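Local coordinates for protein NAD(+) phosphorylase MbcT (Mycobacterium tuberculosis, PDB 6FKG) that is the toxin of a type II toxin-antitoxin pair, degrading NAD(+) by phosphorolysis and killing the cell unless antitoxin MbcA blocks its active site, at residues F44-F54 / W125-W136; T97-T105 / M140-V151. One frame throughout, in Å; residues are numbered along the deposited sequence.

Contact 1 of 2, residues F44-F54 / W125-W136; sequences FGGRWNPPLLF and WSGCQAVGHAAW
Phe54 and Trp136 stack face to face where segment 44-54 runs along helix 126-137: the phenyl ring lies over the five-membered ring of the indole, centroids 3.9 Å apart and planes at 20°. The buried middle is tight. Cys128 turns SG and CB over one face of the Trp48 indole, SG 3.7 Å from its six-membered ring centroid, and Gly132 admits the loop, its CA 3.4 Å from Trp48 O. Gln129, extended beyond CG (chi2 179°), carries NE2 to Gly46 O at 3.0 Å and, weakly, to Asn49 O; Asn49 N reaches Gly46 O from the opposite face. The partly exposed side has scattered contacts instead: Pro50 CG touches His133 CB, Leu53 CD1 lies 3.4 Å from His133 NE2, and that nitrogen bonds to Tyr60 of an MbcA chain. At the other end Arg47 CA sits over the Trp125 indole, 3.7 Å from its five-membered ring centroid, and Trp125 NE1 lies over one face of the guanidinium, planes 69° apart. Both donors, Arg47 NH2 and Trp125 NE1, converge on the C-terminal carboxylate of Val115 from another MbcA chain. The shared anion implies that the loop and the residue leading into the helix together receive the antitoxin's C-terminus.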
loop_
_atom_site.group_PDB
_atom_site.type_symbol
_atom_site.label_atom_id
_atom_site.label_comp_id
_atom_site.label_asym_id
_atom_site.label_seq_id
_atom_site.Cartn_x
_atom_site.Cartn_y
_atom_site.Cartn_z
ATOM N N PHE B 44 -10.046 23.242 -12.560
ATOM C CA PHE B 44 -8.624 23.462 -12.240
ATOM C C PHE B 44 -8.411 24.160 -10.913
ATOM O O PHE B 44 -7.372 23.975 -10.268
ATOM C CB PHE B 44 -7.929 24.283 -13.342
ATOM C CG PHE B 44 -6.428 24.345 -13.174
ATOM C CD1 PHE B 44 -5.662 23.199 -13.347
ATOM C CD2 PHE B 44 -5.798 25.528 -12.807
ATOM C CE1 PHE B 44 -4.297 23.217 -13.168
ATOM C CE2 PHE B 44 -4.402 25.561 -12.624
ATOM C CZ PHE B 44 -3.663 24.410 -12.804
ATOM N N GLY B 45 -9.392 24.954 -10.498
ATOM C CA GLY B 45 -9.171 25.921 -9.437
ATOM C C GLY B 45 -8.776 27.249 -10.060
ATOM O O GLY B 45 -8.380 27.294 -11.224
ATOM N N GLY B 46 -8.889 28.326 -9.287
ATOM C CA GLY B 46 -8.449 29.651 -9.702
ATOM C C GLY B 46 -7.837 30.326 -8.491
ATOM O O GLY B 46 -7.884 29.769 -7.394
ATOM N N ARG B 47 -7.250 31.513 -8.667
ATOM C CA ARG B 47 -6.581 32.149 -7.546
ATOM C C ARG B 47 -7.521 32.262 -6.352
ATOM O O ARG B 47 -7.108 32.041 -5.209
ATOM C CB ARG B 47 -6.040 33.540 -7.912
ATOM C CG ARG B 47 -5.394 34.233 -6.699
ATOM C CD ARG B 47 -4.479 35.389 -7.085
ATOM N NE ARG B 47 -3.359 34.985 -7.940
ATOM C CZ ARG B 47 -2.148 34.626 -7.515
ATOM N NH1 ARG B 47 -1.847 34.607 -6.216
ATOM N NH2 ARG B 47 -1.220 34.286 -8.402
ATOM N N TRP B 48 -8.788 32.558 -6.627
ATOM C CA TRP B 48 -9.773 32.804 -5.580
ATOM C C TRP B 48 -10.830 31.700 -5.411
ATOM O O TRP B 48 -11.872 31.937 -4.826
ATOM C CB TRP B 48 -10.480 34.145 -5.851
ATOM C CG TRP B 48 -9.564 35.334 -5.713
ATOM C CD1 TRP B 48 -8.843 35.945 -6.705
ATOM C CD2 TRP B 48 -9.264 36.046 -4.501
ATOM N NE1 TRP B 48 -8.111 36.998 -6.177
ATOM C CE2 TRP B 48 -8.356 37.076 -4.830
ATOM C CE3 TRP B 48 -9.674 35.908 -3.169
ATOM C CZ2 TRP B 48 -7.867 37.976 -3.874
ATOM C CZ3 TRP B 48 -9.180 36.811 -2.216
ATOM C CH2 TRP B 48 -8.293 37.825 -2.580
ATOM N N ASN B 49 -10.576 30.500 -5.916
ATOM C CA ASN B 49 -11.494 29.389 -5.635
ATOM C C ASN B 49 -10.790 28.054 -5.666
ATOM O O ASN B 49 -9.996 27.782 -6.567
ATOM C CB ASN B 49 -12.676 29.352 -6.632
ATOM C CG ASN B 49 -12.255 28.938 -8.024
ATOM O OD1 ASN B 49 -11.711 29.747 -8.777
ATOM N ND2 ASN B 49 -12.487 27.672 -8.371
ATOM N N PRO B 50 -11.093 27.200 -4.683
ATOM C CA PRO B 50 -10.587 25.831 -4.750
ATOM C C PRO B 50 -11.300 25.120 -5.893
ATOM O O PRO B 50 -12.370 25.573 -6.314
ATOM C CB PRO B 50 -10.983 25.244 -3.396
ATOM C CG PRO B 50 -12.264 25.964 -3.072
ATOM C CD PRO B 50 -12.071 27.376 -3.594
ATOM N N PRO B 51 -10.715 24.031 -6.393
ATOM C CA PRO B 51 -11.352 23.267 -7.467
ATOM C C PRO B 51 -12.483 22.382 -6.952
ATOM O O PRO B 51 -12.604 22.198 -5.743
ATOM C CB PRO B 51 -10.202 22.427 -8.022
ATOM C CG PRO B 51 -9.245 22.280 -6.876
ATOM C CD PRO B 51 -9.362 23.532 -6.070
ATOM N N LEU B 52 -13.315 21.903 -7.874
ATOM C CA LEU B 52 -14.242 20.790 -7.644
ATOM C C LEU B 52 -15.430 21.065 -6.728
ATOM O O LEU B 52 -16.135 20.122 -6.355
ATOM C CB LEU B 52 -13.482 19.580 -7.078
ATOM C CG LEU B 52 -12.216 19.100 -7.792
ATOM C CD1 LEU B 52 -11.632 17.887 -7.067
ATOM C CD2 LEU B 52 -12.500 18.781 -9.250
ATOM N N LEU B 53 -15.663 22.311 -6.337
ATOM C CA LEU B 53 -16.812 22.573 -5.468
ATOM C C LEU B 53 -17.878 23.444 -6.119
ATOM O O LEU B 53 -19.080 23.242 -5.907
ATOM C CB LEU B 53 -16.354 23.217 -4.163
ATOM C CG LEU B 53 -15.726 22.238 -3.169
ATOM C CD1 LEU B 53 -15.310 22.970 -1.903
ATOM C CD2 LEU B 53 -16.696 21.100 -2.861
ATOM N N PHE B 54 -17.446 24.428 -6.899
ATOM C CA PHE B 54 -18.403 25.345 -7.502
ATOM C C PHE B 54 -17.804 25.994 -8.725
ATOM O O PHE B 54 -16.596 26.203 -8.778
ATOM C CB PHE B 54 -18.861 26.428 -6.495
ATOM C CG PHE B 54 -17.718 27.182 -5.800
ATOM C CD1 PHE B 54 -17.190 28.340 -6.348
ATOM C CD2 PHE B 54 -17.219 26.743 -4.578
ATOM C CE1 PHE B 54 -16.153 29.043 -5.696
ATOM C CE2 PHE B 54 -16.204 27.424 -3.921
ATOM C CZ PHE B 54 -15.664 28.577 -4.474
ATOM N N TRP B 125 -1.737 30.112 -4.126
ATOM C CA TRP B 125 -3.141 30.507 -4.136
ATOM C C TRP B 125 -3.895 30.163 -2.841
ATOM O O TRP B 125 -5.074 30.505 -2.718
ATOM C CB TRP B 125 -3.867 29.824 -5.304
ATOM C CG TRP B 125 -3.506 30.279 -6.708
ATOM C CD1 TRP B 125 -2.679 31.314 -7.068
ATOM C CD2 TRP B 125 -3.968 29.689 -7.934
ATOM N NE1 TRP B 125 -2.610 31.405 -8.446
ATOM C CE2 TRP B 125 -3.393 30.421 -8.997
ATOM C CE3 TRP B 125 -4.822 28.617 -8.235
ATOM C CZ2 TRP B 125 -3.635 30.106 -10.333
ATOM C CZ3 TRP B 125 -5.065 28.310 -9.562
ATOM C CH2 TRP B 125 -4.473 29.052 -10.596
ATOM N N SER B 126 -3.254 29.462 -1.898
ATOM C CA SER B 126 -4.011 28.817 -0.811
ATOM C C SER B 126 -4.854 29.784 0.021
ATOM O O SER B 126 -6.024 29.517 0.306
ATOM C CB SER B 126 -3.079 28.036 0.124
ATOM O OG SER B 126 -2.273 28.892 0.917
ATOM N N GLY B 127 -4.270 30.911 0.414
ATOM C CA GLY B 127 -4.996 31.866 1.233
ATOM C C GLY B 127 -6.199 32.460 0.534
ATOM O O GLY B 127 -7.304 32.481 1.092
ATOM N N CYS B 128 -5.998 32.954 -0.687
ATOM C CA CYS B 128 -7.117 33.469 -1.484
ATOM C C CYS B 128 -8.181 32.397 -1.714
ATOM O O CYS B 128 -9.379 32.687 -1.674
ATOM C CB CYS B 128 -6.637 34.000 -2.834
ATOM S SG CYS B 128 -5.512 35.433 -2.695
ATOM N N GLN B 129 -7.757 31.164 -1.986
ATOM C CA GLN B 129 -8.750 30.112 -2.240
ATOM C C GLN B 129 -9.591 29.813 -1.006
ATOM O O GLN B 129 -10.794 29.584 -1.108
ATOM C CB GLN B 129 -8.068 28.835 -2.728
ATOM C CG GLN B 129 -7.545 28.944 -4.156
ATOM C CD GLN B 129 -6.841 27.683 -4.612
ATOM O OE1 GLN B 129 -6.097 27.067 -3.851
ATOM N NE2 GLN B 129 -7.086 27.282 -5.854
ATOM N N ALA B 130 -8.963 29.816 0.164
ATOM C CA ALA B 130 -9.702 29.579 1.397
ATOM C C ALA B 130 -10.720 30.689 1.618
ATOM O O ALA B 130 -11.844 30.436 2.059
ATOM C CB ALA B 130 -8.760 29.483 2.580
ATOM N N VAL B 131 -10.327 31.919 1.296
ATOM C CA VAL B 131 -11.227 33.054 1.457
ATOM C C VAL B 131 -12.402 32.970 0.466
ATOM O O VAL B 131 -13.564 33.171 0.854
ATOM C CB VAL B 131 -10.462 34.399 1.295
ATOM C CG1 VAL B 131 -11.427 35.566 1.236
ATOM C CG2 VAL B 131 -9.477 34.585 2.451
ATOM N N GLY B 132 -12.115 32.667 -0.798
ATOM C CA GLY B 132 -13.182 32.495 -1.785
ATOM C C GLY B 132 -14.093 31.337 -1.409
ATOM O O GLY B 132 -15.316 31.422 -1.540
ATOM N N HIS B 133 -13.504 30.248 -0.928
ATOM C CA HIS B 133 -14.287 29.102 -0.475
ATOM C C HIS B 133 -15.273 29.521 0.614
ATOM O O HIS B 133 -16.452 29.184 0.566
ATOM C CB HIS B 133 -13.365 28.012 0.045
ATOM C CG HIS B 133 -14.066 26.745 0.430
ATOM N ND1 HIS B 133 -13.449 25.754 1.165
ATOM C CD2 HIS B 133 -15.313 26.290 0.160
ATOM C CE1 HIS B 133 -14.292 24.750 1.345
ATOM N NE2 HIS B 133 -15.433 25.056 0.750
ATOM N N ALA B 134 -14.785 30.262 1.598
ATOM C CA ALA B 134 -15.632 30.672 2.720
ATOM C C ALA B 134 -16.748 31.620 2.271
ATOM O O ALA B 134 -17.877 31.515 2.745
ATOM C CB ALA B 134 -14.788 31.326 3.809
ATOM N N ALA B 135 -16.440 32.545 1.365
ATOM C CA ALA B 135 -17.451 33.494 0.894
ATOM C C ALA B 135 -18.574 32.735 0.198
ATOM O O ALA B 135 -19.759 33.020 0.413
ATOM C CB ALA B 135 -16.840 34.537 -0.054
ATOM N N TRP B 136 -18.193 31.767 -0.632
ATOM C CA TRP B 136 -19.171 30.930 -1.326
ATOM C C TRP B 136 -19.978 30.103 -0.341
ATOM O O TRP B 136 -21.200 29.947 -0.477
ATOM C CB TRP B 136 -18.475 30.007 -2.319
ATOM C CG TRP B 136 -19.360 28.869 -2.792
ATOM C CD1 TRP B 136 -20.310 28.922 -3.780
ATOM C CD2 TRP B 136 -19.373 27.526 -2.291
ATOM N NE1 TRP B 136 -20.914 27.681 -3.924
ATOM C CE2 TRP B 136 -20.348 26.811 -3.027
ATOM C CE3 TRP B 136 -18.637 26.849 -1.304
ATOM C CZ2 TRP B 136 -20.609 25.456 -2.803
ATOM C CZ3 TRP B 136 -18.904 25.498 -1.078
ATOM C CH2 TRP B 136 -19.877 24.818 -1.829
#

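Contact 2 of 2, residues T97-T105 / M140-V151; sequences TDLAVLDLT and MQGVLVPAAGGV
Gln141, just before strand 142-147, grips Ala100 of strand 99-103 with its side chain as well as its backbone, so that one residue holds both the N-H and the C=O of Ala100 at the start of the pairing. Ala100 N donates to Gln141 OE1 at 2.8 Å, nearly straight at 175° and in the plane of the amide on a lone pair, and Gln141 N returns a bond to Ala100 O at 2.9 Å. With CG beside its own backbone N (chi1 -69°) and the chain extended from there, Gln141 carries its amide past Leu99, whose CD1 lies 3.6 Å from OE1. The other end of that amide, NE2, bonds to Arg161 O and Gln166 OE1, which fixes its rotation.

Further on, three backbone bonds follow: Leu102 N reaches Gly142 O, Leu144 N meets Leu102 O at 2.8 Å, and Leu104 N closes on Leu144 O. They pair Leu102 with Val143 and Asp103 with Leu144 in parallel. Beside Leu102 and Val143 on their face pack Met140, its SD against Leu102 CB, and Leu104, whose CD1 is 3.6 Å from Val143 CG1; Val131 and Ala135 of helix 126-137 cover these side chains. On the face of Val101 and Leu144, CG2 of the valine meets CB of the leucine, and Thr105 packs beside them, its CG2 3.7 Å from Leu144 CG. Asp103 OD1 accepts from Thr105 N, an Asx turn as the strand ends, and also from Thr105 OG1.

The short strand axes run 49° apart, a strong twist for neighbours. Strand 142-147 then turns at Ala147 to Gly150 into antiparallel strand 150-156. Two parallel strands joined through helices, the last of them packed on their shared face, make a beta-alpha-beta crossover in the mixed sheet of the RES domain.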
loop_
_atom_site.group_PDB
_atom_site.type_symbol
_atom_site.label_atom_id
_atom_site.label_comp_id
_atom_site.label_asym_id
_atom_site.label_seq_id
_atom_site.Cartn_x
_atom_site.Cartn_y
_atom_site.Cartn_z
ATOM N N THR B 97 -25.073 43.683 -11.894
ATOM C CA THR B 97 -26.030 44.521 -11.175
ATOM C C THR B 97 -26.320 44.008 -9.773
ATOM O O THR B 97 -26.751 42.869 -9.592
ATOM C CB THR B 97 -27.365 44.631 -11.943
ATOM O OG1 THR B 97 -27.105 45.112 -13.266
ATOM C CG2 THR B 97 -28.334 45.587 -11.229
ATOM N N ASP B 98 -26.072 44.874 -8.792
ATOM C CA ASP B 98 -26.352 44.617 -7.381
ATOM C C ASP B 98 -25.837 43.269 -6.863
ATOM O O ASP B 98 -26.517 42.603 -6.088
ATOM C CB ASP B 98 -27.856 44.727 -7.132
ATOM C CG ASP B 98 -28.388 46.117 -7.422
ATOM O OD1 ASP B 98 -27.668 47.100 -7.140
ATOM O OD2 ASP B 98 -29.520 46.228 -7.931
ATOM N N LEU B 99 -24.632 42.885 -7.275
ATOM C CA LEU B 99 -24.041 41.629 -6.819
ATOM C C LEU B 99 -23.582 41.780 -5.374
ATOM O O LEU B 99 -22.857 42.721 -5.039
ATOM C CB LEU B 99 -22.865 41.217 -7.714
ATOM C CG LEU B 99 -22.506 39.731 -7.768
ATOM C CD1 LEU B 99 -23.613 38.952 -8.451
ATOM C CD2 LEU B 99 -21.167 39.494 -8.466
ATOM N N ALA B 100 -24.029 40.867 -4.517
ATOM C CA ALA B 100 -23.678 40.896 -3.098
ATOM C C ALA B 100 -22.308 40.276 -2.914
ATOM O O ALA B 100 -22.166 39.056 -2.918
ATOM C CB ALA B 100 -24.730 40.153 -2.253
ATOM N N VAL B 101 -21.291 41.118 -2.759
ATOM C CA VAL B 101 -19.923 40.631 -2.792
ATOM C C VAL B 101 -19.142 40.970 -1.530
ATOM O O VAL B 101 -19.362 42.007 -0.902
ATOM C CB VAL B 101 -19.162 41.203 -4.011
ATOM C CG1 VAL B 101 -19.844 40.785 -5.300
ATOM C CG2 VAL B 101 -19.085 42.729 -3.917
ATOM N N LEU B 102 -18.239 40.071 -1.150
ATOM C CA LEU B 102 -17.240 40.372 -0.138
ATOM C C LEU B 102 -16.253 41.394 -0.706
ATOM O O LEU B 102 -15.587 41.123 -1.704
ATOM C CB LEU B 102 -16.506 39.100 0.287
ATOM C CG LEU B 102 -15.431 39.284 1.365
ATOM C CD1 LEU B 102 -16.040 39.710 2.700
ATOM C CD2 LEU B 102 -14.661 37.979 1.512
ATOM N N ASP B 103 -16.166 42.567 -0.085
ATOM C CA ASP B 103 -15.318 43.634 -0.620
ATOM C C ASP B 103 -13.911 43.580 -0.048
ATOM O O ASP B 103 -13.686 44.006 1.075
ATOM C CB ASP B 103 -15.929 45.009 -0.331
ATOM C CG ASP B 103 -15.138 46.147 -0.956
ATOM O OD1 ASP B 103 -14.168 45.892 -1.705
ATOM O OD2 ASP B 103 -15.500 47.307 -0.703
ATOM N N LEU B 104 -12.964 43.092 -0.843
ATOM C CA LEU B 104 -11.574 43.008 -0.401
ATOM C C LEU B 104 -10.692 44.027 -1.129
ATOM O O LEU B 104 -9.481 43.836 -1.240
ATOM C CB LEU B 104 -11.026 41.591 -0.625
ATOM C CG LEU B 104 -11.785 40.477 0.101
ATOM C CD1 LEU B 104 -11.130 39.106 -0.146
ATOM C CD2 LEU B 104 -11.889 40.770 1.590
ATOM N N THR B 105 -11.293 45.108 -1.620
ATOM C CA THR B 105 -10.519 46.116 -2.344
ATOM C C THR B 105 -9.779 47.052 -1.397
ATOM O O THR B 105 -8.862 47.757 -1.819
ATOM C CB THR B 105 -11.407 46.943 -3.303
ATOM O OG1 THR B 105 -12.427 47.611 -2.556
ATOM C CG2 THR B 105 -12.052 46.015 -4.357
ATOM N N MET B 140 -22.433 34.120 -0.278
ATOM C CA MET B 140 -22.157 35.405 -0.897
ATOM C C MET B 140 -22.090 35.190 -2.403
ATOM O O MET B 140 -21.751 34.105 -2.850
ATOM C CB MET B 140 -20.854 36.000 -0.370
ATOM C CG MET B 140 -20.900 36.299 1.099
ATOM S SD MET B 140 -19.344 36.916 1.738
ATOM C CE MET B 140 -19.849 37.419 3.399
ATOM N N GLN B 141 -22.415 36.217 -3.179
ATOM C CA GLN B 141 -22.516 36.048 -4.618
ATOM C C GLN B 141 -21.152 36.162 -5.294
ATOM O O GLN B 141 -20.974 35.745 -6.436
ATOM C CB GLN B 141 -23.491 37.067 -5.200
ATOM C CG GLN B 141 -24.936 36.803 -4.800
ATOM C CD GLN B 141 -25.899 37.690 -5.540
ATOM O OE1 GLN B 141 -25.739 38.909 -5.567
ATOM N NE2 GLN B 141 -26.910 37.086 -6.150
ATOM N N GLY B 142 -20.170 36.697 -4.576
ATOM C CA GLY B 142 -18.838 36.744 -5.134
ATOM C C GLY B 142 -17.866 37.510 -4.273
ATOM O O GLY B 142 -18.168 37.870 -3.135
ATOM N N VAL B 143 -16.686 37.760 -4.825
ATOM C CA VAL B 143 -15.655 38.468 -4.085
ATOM C C VAL B 143 -15.061 39.551 -4.984
ATOM O O VAL B 143 -14.716 39.289 -6.142
ATOM C CB VAL B 143 -14.534 37.522 -3.605
ATOM C CG1 VAL B 143 -13.532 38.289 -2.724
ATOM C CG2 VAL B 143 -15.123 36.304 -2.834
ATOM N N LEU B 144 -14.959 40.762 -4.447
ATOM C CA LEU B 144 -14.359 41.868 -5.167
ATOM C C LEU B 144 -12.943 42.023 -4.653
ATOM O O LEU B 144 -12.716 42.172 -3.441
ATOM C CB LEU B 144 -15.166 43.148 -4.968
ATOM C CG LEU B 144 -14.971 44.290 -5.956
ATOM C CD1 LEU B 144 -15.549 43.886 -7.312
ATOM C CD2 LEU B 144 -15.662 45.521 -5.398
ATOM N N VAL B 145 -11.990 41.972 -5.576
ATOM C CA VAL B 145 -10.600 41.772 -5.211
ATOM C C VAL B 145 -9.723 42.782 -5.911
ATOM O O VAL B 145 -10.091 43.309 -6.959
ATOM C CB VAL B 145 -10.122 40.336 -5.578
ATOM C CG1 VAL B 145 -10.953 39.280 -4.854
ATOM C CG2 VAL B 145 -10.183 40.101 -7.110
ATOM N N PRO B 146 -8.548 43.059 -5.345
ATOM C CA PRO B 146 -7.648 43.881 -6.158
ATOM C C PRO B 146 -7.096 43.027 -7.300
ATOM O O PRO B 146 -6.994 41.809 -7.161
ATOM C CB PRO B 146 -6.557 44.296 -5.171
ATOM C CG PRO B 146 -6.517 43.171 -4.178
ATOM C CD PRO B 146 -7.902 42.552 -4.121
ATOM N N ALA B 147 -6.771 43.658 -8.421
ATOM C CA ALA B 147 -6.110 42.969 -9.515
ATOM C C ALA B 147 -4.932 43.813 -9.967
ATOM O O ALA B 147 -4.884 45.020 -9.679
ATOM C CB ALA B 147 -7.073 42.720 -10.662
ATOM N N ALA B 148 -3.988 43.184 -10.666
ATOM C CA ALA B 148 -2.779 43.880 -11.109
ATOM C C ALA B 148 -3.120 45.133 -11.909
ATOM O O ALA B 148 -2.443 46.143 -11.789
ATOM C CB ALA B 148 -1.894 42.949 -11.927
ATOM N N GLY B 149 -4.194 45.081 -12.694
ATOM C CA GLY B 149 -4.542 46.219 -13.527
ATOM C C GLY B 149 -5.753 47.023 -13.081
ATOM O O GLY B 149 -6.208 47.906 -13.807
ATOM N N GLY B 150 -6.283 46.723 -11.898
ATOM C CA GLY B 150 -7.458 47.420 -11.387
ATOM C C GLY B 150 -8.219 46.576 -10.373
ATOM O O GLY B 150 -7.637 46.113 -9.394
ATOM N N VAL B 151 -9.509 46.351 -10.608
ATOM C CA VAL B 151 -10.327 45.555 -9.679
ATOM C C VAL B 151 -10.862 44.297 -10.355
ATOM O O VAL B 151 -11.283 44.336 -11.509
ATOM C CB VAL B 151 -11.493 46.391 -9.113
ATOM C CG1 VAL B 151 -12.415 45.522 -8.268
ATOM C CG2 VAL B 151 -10.940 47.544 -8.290
#

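Overall arrangement
Contact 1 and contact 2 have centres 14 Å apart and lie in the same RES domain. Their segments alternate along the chain: segment 44-54, strand segment 97-105, helix segment 125-136, then strands 142-147 and 150-151. Helix 126-137 leads directly into strand 142-147, and Ala135 O probably accepts from Met140 N at that passage. The loop after helix 39-44 lies alongside helix 126-137 and both rest on the sheet; Trp48 fills the angle between helix and sheet, its indole packing against Val145 and Leu104, while Ala135 CB meets Val143 CG2. The surface that receives MbcA is thus built directly upon the buried core of the toxin.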